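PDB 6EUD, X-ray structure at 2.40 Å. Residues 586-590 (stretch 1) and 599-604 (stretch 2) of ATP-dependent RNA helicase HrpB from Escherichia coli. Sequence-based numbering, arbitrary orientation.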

# COMPACT_ATOMS: atom_id res chain seq x y z
N LYS A 586 -23.10 -16.47 -29.97
CA LYS A 586 -21.70 -16.08 -30.00
C LYS A 586 -20.88 -17.12 -29.27
O LYS A 586 -21.16 -17.46 -28.13
CB LYS A 586 -21.48 -14.69 -29.38
CG LYS A 586 -22.00 -13.54 -30.24
CD LYS A 586 -21.61 -13.76 -31.70
CE LYS A 586 -22.19 -12.70 -32.62
NZ LYS A 586 -22.07 -13.15 -34.03
N ALA A 587 -19.85 -17.63 -29.94
CA ALA A 587 -19.03 -18.71 -29.40
C ALA A 587 -17.61 -18.58 -29.89
O ALA A 587 -17.29 -18.92 -31.04
CB ALA A 587 -19.60 -20.06 -29.77
N TRP A 588 -16.76 -18.07 -29.02
CA TRP A 588 -15.38 -17.87 -29.41
C TRP A 588 -14.41 -18.45 -28.37
O TRP A 588 -14.78 -18.68 -27.21
CB TRP A 588 -15.12 -16.37 -29.65
CG TRP A 588 -15.16 -15.48 -28.42
CD1 TRP A 588 -14.09 -15.11 -27.65
CD2 TRP A 588 -16.31 -14.86 -27.83
NE1 TRP A 588 -14.51 -14.30 -26.61
CE2 TRP A 588 -15.87 -14.13 -26.70
CE3 TRP A 588 -17.67 -14.85 -28.14
CZ2 TRP A 588 -16.74 -13.40 -25.89
CZ3 TRP A 588 -18.54 -14.12 -27.33
CH2 TRP A 588 -18.06 -13.41 -26.22
N ARG A 589 -13.19 -18.72 -28.83
CA ARG A 589 -12.07 -19.05 -27.94
C ARG A 589 -11.06 -17.90 -27.96
O ARG A 589 -10.66 -17.44 -29.05
CB ARG A 589 -11.40 -20.36 -28.36
CG ARG A 589 -10.04 -20.62 -27.74
CD ARG A 589 -9.68 -22.08 -27.84
NE ARG A 589 -10.47 -22.89 -26.91
CZ ARG A 589 -10.51 -24.22 -26.91
NH1 ARG A 589 -9.83 -24.92 -27.80
NH2 ARG A 589 -11.26 -24.85 -26.01
N ARG A 590 -10.69 -17.42 -26.77
CA ARG A 590 -9.72 -16.33 -26.64
C ARG A 590 -8.42 -16.81 -25.97
O ARG A 590 -8.43 -17.33 -24.85
CB ARG A 590 -10.32 -15.17 -25.84
CG ARG A 590 -9.49 -13.88 -25.87
CD ARG A 590 -9.82 -12.93 -24.72
NE ARG A 590 -11.27 -12.78 -24.53
CZ ARG A 590 -12.03 -11.90 -25.17
NH1 ARG A 590 -11.51 -11.05 -26.05
NH2 ARG A 590 -13.34 -11.85 -24.91
N LYS A 599 -5.29 -13.71 -29.44
CA LYS A 599 -6.00 -14.29 -30.56
C LYS A 599 -7.44 -14.59 -30.16
O LYS A 599 -7.72 -14.96 -29.02
CB LYS A 599 -5.29 -15.55 -31.04
CG LYS A 599 -5.71 -15.98 -32.43
CD LYS A 599 -4.98 -17.22 -32.90
CE LYS A 599 -5.41 -18.46 -32.14
NZ LYS A 599 -4.85 -19.70 -32.76
N VAL A 600 -8.35 -14.41 -31.11
CA VAL A 600 -9.72 -14.86 -30.95
C VAL A 600 -10.08 -15.76 -32.12
O VAL A 600 -9.81 -15.44 -33.27
CB VAL A 600 -10.72 -13.68 -30.84
CG1 VAL A 600 -10.74 -13.14 -29.43
CG2 VAL A 600 -10.36 -12.59 -31.81
N GLN A 601 -10.68 -16.90 -31.81
CA GLN A 601 -11.01 -17.88 -32.83
C GLN A 601 -12.39 -18.47 -32.58
O GLN A 601 -12.85 -18.48 -31.44
CB GLN A 601 -9.95 -18.99 -32.87
CG GLN A 601 -9.63 -19.62 -31.51
CD GLN A 601 -8.57 -20.72 -31.60
OE1 GLN A 601 -7.60 -20.72 -30.83
NE2 GLN A 601 -8.75 -21.65 -32.53
N PRO A 602 -13.05 -18.94 -33.64
CA PRO A 602 -14.34 -19.61 -33.45
C PRO A 602 -14.18 -20.89 -32.63
O PRO A 602 -13.23 -21.64 -32.81
CB PRO A 602 -14.81 -19.91 -34.88
CG PRO A 602 -13.58 -19.83 -35.72
CD PRO A 602 -12.70 -18.82 -35.07
N LEU A 603 -15.12 -21.11 -31.72
CA LEU A 603 -15.04 -22.27 -30.84
C LEU A 603 -15.25 -23.56 -31.63
O LEU A 603 -16.33 -23.81 -32.18
CB LEU A 603 -16.08 -22.15 -29.72
CG LEU A 603 -15.89 -22.99 -28.46
CD1 LEU A 603 -14.54 -22.72 -27.81
CD2 LEU A 603 -16.99 -22.70 -27.48
N ALA A 604 -14.20 -24.38 -31.70
CA ALA A 604 -14.31 -25.72 -32.27
C ALA A 604 -15.20 -26.57 -31.39
O ALA A 604 -15.45 -26.21 -30.23
CB ALA A 604 -12.93 -26.36 -32.43

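The two stretches form neighbouring antiparallel strands of one sheet, their N-to-C directions 138° apart and their axes approaching to 4.5 Å. The register follows from the CA spacings: Trp588 lies across from Pro602 (CA to CA 4.5 Å), Arg589 from Gln601 (CA to CA 5.1 Å) and Arg590 from Val600. Together the stretches bury 452 Å², and Arg589, Leu603 and Gln601 are the residues most covered by the opposing stretch, at 98, 84 and 61 Å².

Arg589 and Gln601 make the hydrogen-bonded pair at the centre. Arg589 N donates to Gln601 O at 2.6 Å with an N-H...O angle of 172°, and Gln601 N returns a bond to Arg589 O at 2.8 Å and 159°. Short distances and nearly straight angles mark both as well-formed backbone bonds. The closed ring they make also brings the acceptors Arg589 O and Gln601 O to 3.4 Å, a proximity that is not itself a bond. Each carbonyl has a CA-H contact as well: Trp588 CA lies 3.3 Å from Gln601 O, with an angle at H of 121°, and Val600 CA lies 3.3 Å from Arg589 O, at 144°. The two side chains leave on the same face of the sheet, so their aliphatic portions can meet, with Arg589 CB 3.7 Å from Gln601 CG.

Leu603 extends the contact past the strand, although it is itself in loop. Leu603 N donates to Ala587 O at 3.2 Å and 167°, so the backbone ladder gains a third bond beyond Pro602, whose ring nitrogen carries no hydrogen to donate. The CB of Leu603 points toward the first stretch and reaches Ala587 CB at 4.1 Å, a small apolar contact. The Leu603 chi1 of -160° (t) and chi2 of 57° (p) place Leu603 CD1 4.0 Å from Arg589 CB, and the same methyl lies over one face of the Arg589 guanidinium. This is a packing contact: the polar rim of that flat group remains available, and NE and NH2 are hydrogen-bonded elsewhere in the structure.

The face bearing Arg590 and Val600 is served by a smaller contact. Val600 CG1 sits 3.8 Å from Arg590 CG, joining a methyl to the aliphatic part of the arginine, and 4.3 Å from Trp588 CD1, which it approaches obliquely. The CA-to-CB bond of Trp588 points away overall, yet its CB still touches the other stretch.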